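Local coordinates for putative uncharacterized protein (Pseudomonas phage 201phi2-1, PDB 3R4V), which is of unknown function but is related to tubulin as a phage tubulin-like protein, and holds guanosine-5'-diphosphate in a pocket of its fold, at residues Leu66-Ile71 against Gly99-Gly104; Ala81-Val86 against Ala192-Phe197; Gln105-Lys110 against Val142-Pro147; Glu138-Ala141 against Pro147-Val150. All coordinates share one frame; numbering follows the deposited sequence.

Contact 1 (Leu66-Ile71 against Gly99-Gly104)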
loop_
_atom_site.group_PDB
_atom_site.type_symbol
_atom_site.label_atom_id
_atom_site.label_comp_id
_atom_site.label_asym_id
_atom_site.label_seq_id
_atom_site.Cartn_x
_atom_site.Cartn_y
_atom_site.Cartn_z
ATOM N N LEU A 66 -21.137 -2.354 2.804
ATOM C CA LEU A 66 -21.332 -1.748 4.122
ATOM C C LEU A 66 -20.549 -0.451 4.274
ATOM O O LEU A 66 -21.039 0.510 4.870
ATOM C CB LEU A 66 -20.906 -2.724 5.216
ATOM C CG LEU A 66 -21.846 -3.925 5.318
ATOM C CD1 LEU A 66 -21.321 -4.960 6.301
ATOM C CD2 LEU A 66 -23.212 -3.435 5.712
ATOM N N VAL A 67 -19.332 -0.424 3.742
ATOM C CA VAL A 67 -18.454 0.722 3.974
ATOM C C VAL A 67 -18.557 1.799 2.901
ATOM O O VAL A 67 -18.313 2.969 3.173
ATOM C CB VAL A 67 -16.983 0.297 4.174
ATOM C CG1 VAL A 67 -16.889 -0.728 5.292
ATOM C CG2 VAL A 67 -16.388 -0.253 2.879
ATOM N N ARG A 68 -18.928 1.408 1.687
ATOM C CA ARG A 68 -18.986 2.354 0.576
ATOM C C ARG A 68 -19.775 3.630 0.893
ATOM O O ARG A 68 -19.296 4.727 0.639
ATOM C CB ARG A 68 -19.506 1.677 -0.702
ATOM C CG ARG A 68 -19.663 2.620 -1.887
ATOM C CD ARG A 68 -18.354 3.357 -2.142
ATOM N NE ARG A 68 -18.422 4.264 -3.285
ATOM C CZ ARG A 68 -18.578 5.582 -3.192
ATOM N NH1 ARG A 68 -18.686 6.164 -2.003
ATOM N NH2 ARG A 68 -18.627 6.320 -4.293
ATOM N N PRO A 69 -20.993 3.506 1.461
ATOM C CA PRO A 69 -21.746 4.745 1.675
ATOM C C PRO A 69 -21.134 5.647 2.749
ATOM O O PRO A 69 -21.531 6.806 2.866
ATOM C CB PRO A 69 -23.134 4.243 2.129
ATOM C CG PRO A 69 -23.166 2.775 1.751
ATOM C CD PRO A 69 -21.754 2.319 1.885
ATOM N N GLN A 70 -20.180 5.122 3.513
ATOM C CA GLN A 70 -19.548 5.867 4.603
ATOM C C GLN A 70 -18.288 6.604 4.181
ATOM O O GLN A 70 -17.771 7.435 4.920
ATOM C CB GLN A 70 -19.227 4.935 5.778
ATOM C CG GLN A 70 -20.465 4.233 6.365
ATOM C CD GLN A 70 -20.115 3.258 7.477
ATOM O OE1 GLN A 70 -19.528 3.635 8.493
ATOM N NE2 GLN A 70 -20.465 1.995 7.282
ATOM N N ILE A 71 -17.796 6.305 2.990
ATOM C CA ILE A 71 -16.556 6.909 2.515
ATOM C C ILE A 71 -16.578 8.444 2.541
ATOM O O ILE A 71 -15.628 9.066 3.011
ATOM C CB ILE A 71 -16.210 6.413 1.115
ATOM C CG1 ILE A 71 -15.826 4.927 1.162
ATOM C CG2 ILE A 71 -15.097 7.263 0.507
ATOM C CD1 ILE A 71 -14.640 4.610 2.063
ATOM N N GLY A 99 -8.775 1.056 1.932
ATOM C CA GLY A 99 -7.571 1.637 1.334
ATOM C C GLY A 99 -7.831 2.105 -0.096
ATOM O O GLY A 99 -7.665 3.283 -0.418
ATOM N N PRO A 100 -8.256 1.183 -0.966
ATOM C CA PRO A 100 -8.535 1.602 -2.346
ATOM C C PRO A 100 -9.710 2.583 -2.514
ATOM O O PRO A 100 -9.659 3.423 -3.417
ATOM C CB PRO A 100 -8.798 0.279 -3.066
ATOM C CG PRO A 100 -7.968 -0.729 -2.270
ATOM C CD PRO A 100 -8.172 -0.283 -0.838
ATOM N N LEU A 101 -10.755 2.486 -1.698
ATOM C CA LEU A 101 -11.826 3.481 -1.794
ATOM C C LEU A 101 -11.288 4.876 -1.487
ATOM O O LEU A 101 -11.569 5.832 -2.208
ATOM C CB LEU A 101 -13.001 3.147 -0.874
ATOM C CG LEU A 101 -13.819 1.940 -1.346
ATOM C CD1 LEU A 101 -14.820 1.576 -0.267
ATOM C CD2 LEU A 101 -14.529 2.229 -2.678
ATOM N N ILE A 102 -10.508 4.992 -0.418
ATOM C CA ILE A 102 -9.944 6.293 -0.044
ATOM C C ILE A 102 -8.995 6.770 -1.148
ATOM O O ILE A 102 -8.958 7.963 -1.484
ATOM C CB ILE A 102 -9.250 6.231 1.321
ATOM C CG1 ILE A 102 -10.294 6.091 2.427
ATOM C CG2 ILE A 102 -8.392 7.493 1.568
ATOM C CD1 ILE A 102 -9.707 5.672 3.750
ATOM N N THR A 103 -8.269 5.820 -1.730
ATOM C CA THR A 103 -7.320 6.102 -2.811
ATOM C C THR A 103 -8.063 6.703 -4.005
ATOM O O THR A 103 -7.622 7.692 -4.591
ATOM C CB THR A 103 -6.576 4.832 -3.231
ATOM O OG1 THR A 103 -5.796 4.362 -2.124
ATOM C CG2 THR A 103 -5.643 5.104 -4.408
ATOM N N GLY A 104 -9.189 6.099 -4.365
ATOM C CA GLY A 104 -10.036 6.655 -5.410
ATOM C C GLY A 104 -10.431 8.090 -5.109
ATOM O O GLY A 104 -10.421 8.943 -5.994
#

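Contact 2 (Ala81-Val86 against Ala192-Phe197)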
loop_
_atom_site.group_PDB
_atom_site.type_symbol
_atom_site.label_atom_id
_atom_site.label_comp_id
_atom_site.label_asym_id
_atom_site.label_seq_id
_atom_site.Cartn_x
_atom_site.Cartn_y
_atom_site.Cartn_z
ATOM N N ALA A 81 -4.015 18.001 1.802
ATOM C CA ALA A 81 -2.568 17.977 1.988
ATOM C C ALA A 81 -1.833 18.025 0.659
ATOM O O ALA A 81 -2.387 17.675 -0.383
ATOM C CB ALA A 81 -2.154 16.752 2.783
ATOM N N ASP A 82 -0.580 18.463 0.705
ATOM C CA ASP A 82 0.262 18.513 -0.483
ATOM C C ASP A 82 0.710 17.129 -0.956
ATOM O O ASP A 82 1.106 16.960 -2.110
ATOM C CB ASP A 82 1.486 19.395 -0.235
ATOM C CG ASP A 82 1.134 20.875 -0.151
ATOM O OD1 ASP A 82 0.133 21.280 -0.782
ATOM O OD2 ASP A 82 1.859 21.624 0.546
ATOM N N PHE A 83 0.672 16.147 -0.061
ATOM C CA PHE A 83 1.050 14.788 -0.418
ATOM C C PHE A 83 0.364 13.828 0.536
ATOM O O PHE A 83 0.081 14.186 1.676
ATOM C CB PHE A 83 2.580 14.637 -0.326
ATOM C CG PHE A 83 3.122 13.405 -1.001
ATOM C CD1 PHE A 83 3.443 13.412 -2.354
ATOM C CD2 PHE A 83 3.331 12.247 -0.282
ATOM C CE1 PHE A 83 3.958 12.278 -2.974
ATOM C CE2 PHE A 83 3.840 11.110 -0.892
ATOM C CZ PHE A 83 4.163 11.124 -2.240
ATOM N N TYR A 84 0.056 12.616 0.073
ATOM C CA TYR A 84 -0.524 11.616 0.968
ATOM C C TYR A 84 0.245 10.309 0.895
ATOM O O TYR A 84 0.826 9.968 -0.126
ATOM C CB TYR A 84 -1.995 11.325 0.630
ATOM C CG TYR A 84 -2.899 12.548 0.554
ATOM C CD1 TYR A 84 -3.804 12.845 1.577
ATOM C CD2 TYR A 84 -2.857 13.394 -0.548
ATOM C CE1 TYR A 84 -4.648 13.962 1.498
ATOM C CE2 TYR A 84 -3.694 14.503 -0.632
ATOM C CZ TYR A 84 -4.576 14.783 0.394
ATOM O OH TYR A 84 -5.397 15.881 0.289
ATOM N N ILE A 85 0.219 9.560 1.981
ATOM C CA ILE A 85 0.756 8.208 1.972
ATOM C C ILE A 85 -0.364 7.292 2.450
ATOM O O ILE A 85 -0.983 7.563 3.481
ATOM C CB ILE A 85 1.957 8.102 2.910
ATOM C CG1 ILE A 85 3.056 9.074 2.454
ATOM C CG2 ILE A 85 2.467 6.655 2.992
ATOM C CD1 ILE A 85 4.202 9.241 3.437
ATOM N N VAL A 86 -0.631 6.216 1.711
ATOM C CA VAL A 86 -1.682 5.270 2.095
ATOM C C VAL A 86 -1.079 3.889 2.371
ATOM O O VAL A 86 -0.201 3.453 1.644
ATOM C CB VAL A 86 -2.693 5.106 0.979
ATOM C CG1 VAL A 86 -3.922 4.355 1.505
ATOM C CG2 VAL A 86 -3.084 6.460 0.418
ATOM N N ALA A 192 4.851 16.502 -7.300
ATOM C CA ALA A 192 3.586 16.192 -7.974
ATOM C C ALA A 192 3.844 15.607 -9.355
ATOM O O ALA A 192 3.263 14.588 -9.727
ATOM C CB ALA A 192 2.688 17.435 -8.073
ATOM N N ASN A 193 4.733 16.238 -10.115
ATOM C CA ASN A 193 5.005 15.768 -11.469
ATOM C C ASN A 193 5.849 14.501 -11.550
ATOM O O ASN A 193 5.911 13.864 -12.606
ATOM C CB ASN A 193 5.593 16.881 -12.322
ATOM C CG ASN A 193 4.559 17.928 -12.675
ATOM O OD1 ASN A 193 3.481 17.605 -13.189
ATOM N ND2 ASN A 193 4.858 19.178 -12.363
ATOM N N TRP A 194 6.495 14.144 -10.442
ATOM C CA TRP A 194 7.189 12.874 -10.341
ATOM C C TRP A 194 6.183 11.740 -10.250
ATOM O O TRP A 194 6.279 10.761 -10.982
ATOM C CB TRP A 194 8.104 12.860 -9.107
ATOM C CG TRP A 194 8.545 11.504 -8.632
ATOM C CD1 TRP A 194 9.359 10.625 -9.285
ATOM C CD2 TRP A 194 8.211 10.890 -7.381
ATOM N NE1 TRP A 194 9.551 9.493 -8.513
ATOM C CE2 TRP A 194 8.853 9.634 -7.341
ATOM C CE3 TRP A 194 7.424 11.280 -6.293
ATOM C CZ2 TRP A 194 8.732 8.763 -6.256
ATOM C CZ3 TRP A 194 7.305 10.417 -5.210
ATOM C CH2 TRP A 194 7.954 9.175 -5.199
ATOM N N VAL A 195 5.221 11.868 -9.340
ATOM C CA VAL A 195 4.319 10.751 -9.063
ATOM C C VAL A 195 3.077 10.741 -9.971
ATOM O O VAL A 195 2.540 9.669 -10.290
ATOM C CB VAL A 195 3.930 10.693 -7.560
ATOM C CG1 VAL A 195 2.989 11.838 -7.183
ATOM C CG2 VAL A 195 3.309 9.352 -7.246
ATOM N N ARG A 196 2.637 11.928 -10.394
ATOM C CA ARG A 196 1.549 12.066 -11.369
ATOM C C ARG A 196 2.140 12.272 -12.771
ATOM O O ARG A 196 1.800 13.235 -13.466
ATOM C CB ARG A 196 0.663 13.259 -11.016
ATOM C CG ARG A 196 -0.027 13.181 -9.649
ATOM C CD ARG A 196 -0.882 14.451 -9.412
ATOM N NE ARG A 196 -1.871 14.603 -10.476
ATOM C CZ ARG A 196 -3.058 14.011 -10.462
ATOM N NH1 ARG A 196 -3.413 13.282 -9.413
ATOM N NH2 ARG A 196 -3.894 14.156 -11.479
ATOM N N PHE A 197 3.038 11.377 -13.176
ATOM C CA PHE A 197 3.831 11.610 -14.382
ATOM C C PHE A 197 3.014 11.657 -15.674
ATOM O O PHE A 197 3.450 12.247 -16.646
ATOM C CB PHE A 197 5.002 10.624 -14.497
ATOM C CG PHE A 197 4.589 9.174 -14.494
ATOM C CD1 PHE A 197 4.170 8.556 -15.669
ATOM C CD2 PHE A 197 4.631 8.425 -13.320
ATOM C CE1 PHE A 197 3.783 7.223 -15.682
ATOM C CE2 PHE A 197 4.258 7.085 -13.321
ATOM C CZ PHE A 197 3.836 6.480 -14.501
#

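Contact 3 (Gln105-Lys110 against Val142-Pro147)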
loop_
_atom_site.group_PDB
_atom_site.type_symbol
_atom_site.label_atom_id
_atom_site.label_comp_id
_atom_site.label_asym_id
_atom_site.label_seq_id
_atom_site.Cartn_x
_atom_site.Cartn_y
_atom_site.Cartn_z
ATOM N N GLN A 105 -10.781 8.359 -3.855
ATOM C CA GLN A 105 -11.161 9.716 -3.454
ATOM C C GLN A 105 -9.975 10.681 -3.565
ATOM O O GLN A 105 -10.133 11.851 -3.955
ATOM C CB GLN A 105 -11.713 9.712 -2.028
ATOM C CG GLN A 105 -13.014 8.928 -1.875
ATOM C CD GLN A 105 -14.138 9.501 -2.710
ATOM O OE1 GLN A 105 -14.422 10.699 -2.658
ATOM N NE2 GLN A 105 -14.780 8.648 -3.496
ATOM N N LEU A 106 -8.790 10.205 -3.210
ATOM C CA LEU A 106 -7.595 11.038 -3.343
ATOM C C LEU A 106 -7.328 11.359 -4.813
ATOM O O LEU A 106 -6.914 12.468 -5.150
ATOM C CB LEU A 106 -6.372 10.357 -2.715
ATOM C CG LEU A 106 -6.425 10.130 -1.208
ATOM C CD1 LEU A 106 -5.158 9.401 -0.769
ATOM C CD2 LEU A 106 -6.539 11.463 -0.488
ATOM N N ALA A 107 -7.537 10.384 -5.694
ATOM C CA ALA A 107 -7.409 10.659 -7.123
ATOM C C ALA A 107 -8.396 11.761 -7.550
ATOM O O ALA A 107 -8.042 12.644 -8.323
ATOM C CB ALA A 107 -7.607 9.378 -7.955
ATOM N N ASP A 108 -9.628 11.721 -7.039
ATOM C CA ASP A 108 -10.605 12.761 -7.369
ATOM C C ASP A 108 -10.158 14.149 -6.876
ATOM O O ASP A 108 -10.520 15.160 -7.477
ATOM C CB ASP A 108 -12.006 12.425 -6.829
ATOM C CG ASP A 108 -12.679 11.271 -7.577
ATOM O OD1 ASP A 108 -12.202 10.861 -8.658
ATOM O OD2 ASP A 108 -13.724 10.782 -7.088
ATOM N N ARG A 109 -9.378 14.195 -5.792
ATOM C CA ARG A 109 -8.801 15.454 -5.298
ATOM C C ARG A 109 -7.652 15.938 -6.183
ATOM O O ARG A 109 -7.085 16.995 -5.937
ATOM C CB ARG A 109 -8.267 15.313 -3.865
ATOM C CG ARG A 109 -9.295 14.996 -2.797
ATOM C CD ARG A 109 -8.675 15.046 -1.396
ATOM N NE ARG A 109 -9.679 14.850 -0.350
ATOM C CZ ARG A 109 -9.433 14.913 0.957
ATOM N NH1 ARG A 109 -8.214 15.181 1.396
ATOM N NH2 ARG A 109 -10.417 14.721 1.826
ATOM N N LYS A 110 -7.300 15.149 -7.195
ATOM C CA LYS A 110 -6.130 15.429 -8.036
ATOM C C LYS A 110 -4.845 15.427 -7.210
ATOM O O LYS A 110 -3.892 16.148 -7.506
ATOM C CB LYS A 110 -6.298 16.754 -8.790
ATOM C CG LYS A 110 -7.553 16.801 -9.653
ATOM C CD LYS A 110 -7.693 15.517 -10.465
ATOM C CE LYS A 110 -8.183 15.781 -11.872
ATOM N NZ LYS A 110 -8.264 14.513 -12.655
ATOM N N VAL A 142 -6.757 3.229 -14.298
ATOM C CA VAL A 142 -7.461 3.462 -15.568
ATOM C C VAL A 142 -8.645 4.447 -15.474
ATOM O O VAL A 142 -8.741 5.398 -16.256
ATOM C CB VAL A 142 -7.955 2.132 -16.158
ATOM C CG1 VAL A 142 -8.768 2.383 -17.435
ATOM C CG2 VAL A 142 -6.778 1.247 -16.431
ATOM N N ASN A 143 -9.556 4.209 -14.538
ATOM C CA ASN A 143 -10.752 5.038 -14.410
ATOM C C ASN A 143 -10.424 6.497 -14.088
ATOM O O ASN A 143 -11.083 7.404 -14.582
ATOM C CB ASN A 143 -11.694 4.479 -13.336
ATOM C CG ASN A 143 -12.350 3.173 -13.751
ATOM O OD1 ASN A 143 -12.159 2.689 -14.868
ATOM N ND2 ASN A 143 -13.111 2.585 -12.836
ATOM N N LYS A 144 -9.399 6.719 -13.271
ATOM C CA LYS A 144 -9.048 8.076 -12.851
ATOM C C LYS A 144 -7.939 8.650 -13.725
ATOM O O LYS A 144 -7.557 9.811 -13.576
ATOM C CB LYS A 144 -8.595 8.087 -11.390
ATOM C CG LYS A 144 -9.545 7.401 -10.413
ATOM C CD LYS A 144 -10.844 8.136 -10.280
ATOM C CE LYS A 144 -11.621 7.664 -9.053
ATOM N NZ LYS A 144 -13.017 8.165 -9.078
ATOM N N HIS A 145 -7.456 7.835 -14.652
ATOM C CA HIS A 145 -6.341 8.193 -15.516
ATOM C C HIS A 145 -5.183 8.767 -14.697
ATOM O O HIS A 145 -4.802 9.919 -14.850
ATOM C CB HIS A 145 -6.785 9.188 -16.605
ATOM C CG HIS A 145 -5.878 9.191 -17.794
ATOM N ND1 HIS A 145 -6.020 8.301 -18.838
ATOM C CD2 HIS A 145 -4.779 9.930 -18.072
ATOM C CE1 HIS A 145 -5.063 8.513 -19.724
ATOM N NE2 HIS A 145 -4.299 9.497 -19.283
ATOM N N LEU A 146 -4.624 7.950 -13.812
ATOM C CA LEU A 146 -3.581 8.422 -12.928
ATOM C C LEU A 146 -2.741 7.214 -12.549
ATOM O O LEU A 146 -3.308 6.148 -12.328
ATOM C CB LEU A 146 -4.235 8.977 -11.663
ATOM C CG LEU A 146 -3.297 9.440 -10.568
ATOM C CD1 LEU A 146 -2.659 10.739 -11.027
ATOM C CD2 LEU A 146 -4.018 9.620 -9.222
ATOM N N PRO A 147 -1.408 7.370 -12.485
ATOM C CA PRO A 147 -0.617 6.231 -11.990
ATOM C C PRO A 147 -0.959 5.976 -10.535
ATOM O O PRO A 147 -1.108 6.915 -9.750
ATOM C CB PRO A 147 0.830 6.718 -12.094
ATOM C CG PRO A 147 0.766 7.861 -13.114
ATOM C CD PRO A 147 -0.555 8.506 -12.870
HETATM O O HOH W 1 -14.176 7.462 -6.674
HETATM O O HOH W 2 -8.569 11.784 -11.754
HETATM O O HOH W 3 -5.756 12.477 -13.339
#

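Contact 4 (Glu138-Ala141 against Pro147-Val150)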
loop_
_atom_site.group_PDB
_atom_site.type_symbol
_atom_site.label_atom_id
_atom_site.label_comp_id
_atom_site.label_asym_id
_atom_site.label_seq_id
_atom_site.Cartn_x
_atom_site.Cartn_y
_atom_site.Cartn_z
ATOM N N GLU A 138 -5.447 -1.287 -10.341
ATOM C CA GLU A 138 -5.272 -1.116 -11.787
ATOM C C GLU A 138 -6.525 -0.453 -12.364
ATOM O O GLU A 138 -6.422 0.469 -13.185
ATOM C CB GLU A 138 -4.968 -2.462 -12.489
ATOM C CG GLU A 138 -4.729 -2.375 -14.015
ATOM C CD GLU A 138 -3.263 -2.194 -14.374
ATOM O OE1 GLU A 138 -2.528 -1.528 -13.606
ATOM O OE2 GLU A 138 -2.827 -2.739 -15.408
ATOM N N ALA A 139 -7.705 -0.913 -11.937
ATOM C CA ALA A 139 -8.955 -0.356 -12.455
ATOM C C ALA A 139 -9.044 1.119 -12.088
ATOM O O ALA A 139 -9.436 1.949 -12.906
ATOM C CB ALA A 139 -10.174 -1.120 -11.922
ATOM N N ILE A 140 -8.655 1.447 -10.861
ATOM C CA ILE A 140 -8.652 2.840 -10.427
ATOM C C ILE A 140 -7.677 3.676 -11.263
ATOM O O ILE A 140 -8.021 4.781 -11.698
ATOM C CB ILE A 140 -8.374 2.958 -8.909
ATOM C CG1 ILE A 140 -9.556 2.344 -8.141
ATOM C CG2 ILE A 140 -8.146 4.419 -8.522
ATOM C CD1 ILE A 140 -9.350 2.209 -6.620
ATOM N N ALA A 141 -6.473 3.157 -11.499
ATOM C CA ALA A 141 -5.494 3.864 -12.323
ATOM C C ALA A 141 -6.111 4.211 -13.682
ATOM O O ALA A 141 -6.017 5.352 -14.150
ATOM C CB ALA A 141 -4.239 3.041 -12.502
ATOM N N PRO A 147 -1.408 7.370 -12.485
ATOM C CA PRO A 147 -0.617 6.231 -11.990
ATOM C C PRO A 147 -0.959 5.976 -10.535
ATOM O O PRO A 147 -1.108 6.915 -9.750
ATOM C CB PRO A 147 0.830 6.718 -12.094
ATOM C CG PRO A 147 0.766 7.861 -13.114
ATOM C CD PRO A 147 -0.555 8.506 -12.870
ATOM N N ILE A 148 -1.101 4.705 -10.184
ATOM C CA ILE A 148 -1.297 4.352 -8.790
ATOM C C ILE A 148 -0.021 3.682 -8.334
ATOM O O ILE A 148 0.281 2.548 -8.718
ATOM C CB ILE A 148 -2.525 3.439 -8.601
ATOM C CG1 ILE A 148 -3.811 4.181 -9.021
ATOM C CG2 ILE A 148 -2.575 2.916 -7.152
ATOM C CD1 ILE A 148 -4.205 5.387 -8.150
ATOM N N VAL A 149 0.767 4.428 -7.564
ATOM C CA VAL A 149 2.166 4.101 -7.331
ATOM C C VAL A 149 2.269 3.458 -5.972
ATOM O O VAL A 149 1.911 4.066 -4.977
ATOM C CB VAL A 149 3.008 5.402 -7.353
ATOM C CG1 VAL A 149 4.448 5.142 -7.005
ATOM C CG2 VAL A 149 2.908 6.060 -8.737
ATOM N N VAL A 150 2.755 2.225 -5.944
ATOM C CA VAL A 150 2.790 1.474 -4.699
ATOM C C VAL A 150 4.148 0.850 -4.441
ATOM O O VAL A 150 4.826 0.383 -5.346
ATOM C CB VAL A 150 1.713 0.365 -4.672
ATOM C CG1 VAL A 150 0.351 0.920 -5.141
ATOM C CG2 VAL A 150 2.126 -0.819 -5.511
#

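Contact 1 (Leu66-Ile71 against Gly99-Gly104)
L101 turns CG beside its own backbone N, opposite the carbonyl carbon (chi1 -71°), which places CG toward the other segment, and the extended chi2 (172°) parts the methyls: CD1 goes to V67 and I71, CD2 to R68. On the other side, I71 has CG1 beside its backbone N and a bend at chi2 (-59°), which lays CD1 against the root of the leucine: CD1 is 3.7 Å from L101 CB and CG1 of I71 is 3.8 Å from L101 CD1. These two side chains cross at about a right angle. V67 meets the same methyl from a second direction, its CG2 standing 4.0 Å from L101 CD1. The other methyl, CD2, lies 4.0 Å from R68 CD, so the arginine contributes the aliphatic part of its chain here. No hydrogen bond spans the two segments; the contact is carbon against carbon, with 196 Å² buried and L101 taking the largest share. I71 also rests on Q105, one turn further along. V67, whose side chain is about 10 Å from the bound guanosine-5'-diphosphate, touches T33 and T53 as well. The arrangement is helix-on-helix packing within the nucleotide-binding domain of the tubulin-like fold, with the end of helix 60-67 and the residues after it laid against helix 95-108.

Contact 2 (Ala81-Val86 against Ala192-Phe197)
F83 reaches over to W194 and V195, joining the entry to strand 84-89 of the central sheet in this tubulin-like fold to helix 188-195 of the C-terminal family region. The phenylalanine carries its ring opposite the backbone N (chi1 -165°), and this extended setting, more than the direction of its CB, takes the far end of the ring to the helix. CE1 then lies 4.3 Å from V195 CG1. In V195 that methyl sits between the backbone N and the carbonyl carbon (chi1 71°), while its other methyl, CG2, packs on V149 of strand 148-154. W194 also extends its side chain away from its backbone N, and offers the benzo edge of the indole to F83. The two ring planes differ by only about 16°, yet the rings do not stack: F83 CZ comes to the rim of the indole near its plane, while W194 CZ3 stands off the plane of the phenylalanine ring, so the two aromatics are offset in height. The area involved is small, 88 Å² in all, but the three touching residues are buried. V175 of helix 161-178 also covers F83, and L178 of that helix meets W194, so the contact belongs to a larger apolar layer. Within its own segment, F83 is bordered at the ring edge by I85 CG1. Across the segments, the aromatic meeting is a matter of two carbons, F83 CZ and W194 CZ3, 4.4 Å apart.

Contact 3 (Gln105-Lys110 against Val142-Pro147)
K144 leans across to helix 95-108 with its aliphatic chain over A107 and its ammonium at D108. CG of the lysine stands beside the backbone N (chi1 -51°), and a bend at chi2 (-67°) sends the chain across the neighbouring helix: K144 CG is 3.7 Å from A107 CB, and the side chains of K144 and D108 meet at a slant. NZ donates to D108 OD1 at 2.8 Å, a salt bridge by charge and distance, with OD1 met on its syn side, 24° out of the carboxylate plane. Water 1 accepts from K144 NZ and gives a weak bond to D108 OD2, so the water joins the same two groups by a second route. L146 CD2 meets the alanine methyl from another direction, 3.8 Å from A107 CB. The alanine is consistent with the close approach of the helices, A107 and K144 having CA atoms 6.5 Å apart. K110 adds a water-mediated link: its NZ is 2.9 Å from water 2, which donates to K144 O. A positive charge beside the carbonyls at this helix end would be expected to be electrostatically favourable. L146 also touches F113 of the sheet. What meets here are two helix C-termini, each closed by a Schellman motif with a positive-phi residue, K110 or H145, as adjacent helices 95-108 and 124-144 of the tubulin-like fold run out beside one another.

Contact 4 (Glu138-Ala141 against Pro147-Val150)
The beta-alpha-beta unit of strand 113-119, helix 124-144 and strand 148-154 is closed here, where I140 and A141 near the helix end pack on I148, the first residue of the strand that follows. I148 directs its side chain at the helix. Its CG1 lies beside the backbone N and opposite the carbonyl carbon (chi1 -63°), and from there CG1 touches A141 on two atoms, CB and CA, each 3.7 Å away. The short alanine side chain leaves the backbone of the helix within reach of the branched one, so this is packing against the main chain as much as against a methyl. Beyond it, the second bend of I148 (chi2 -66°) carries CD1 towards I140, whose CG2 is 4.1 Å off; the two isoleucines cross at a slant and meet by methyls alone. No hydrogen bond links the two segments, and the 132 Å² buried between them is apolar in character. The close turn of the chain shows in the backbone as well, since A141 and P147 have CA atoms only 5.4 Å apart. The P147 ring rests on F197 and T198. E138 reaches in another direction and bonds through OE1 to V208 N, at the start of strand 208-214. I148 is further covered by T103 of helix 95-108 and by F113, I140 lies on P100 of that same helix, and strand 148-154 is hydrogen-bonded in the sheet between strands 113-119 and 208-214.

How the contacts relate
Helix 95-108 is shared by contacts 1 and 3: contact 1 uses its middle, contact 3 its end, and their centres are 14 Å apart. Contacts 3 and 4, 8 Å apart, share P147 and helix 124-144, so the end of one helix serves two neighbours. Along the chain contact 1 closes before contacts 3 and 4 open, whereas contact 2 begins inside contact 1 and encloses the other two. Its centre lies 11 Å from contact 3 and 13 Å from contact 4, and R196 and F197 reach L146 and P147. Contacts 2 and 4 pack helices on the parallel part of the sheet, and contacts 1 and 3 pack helical elements on each other.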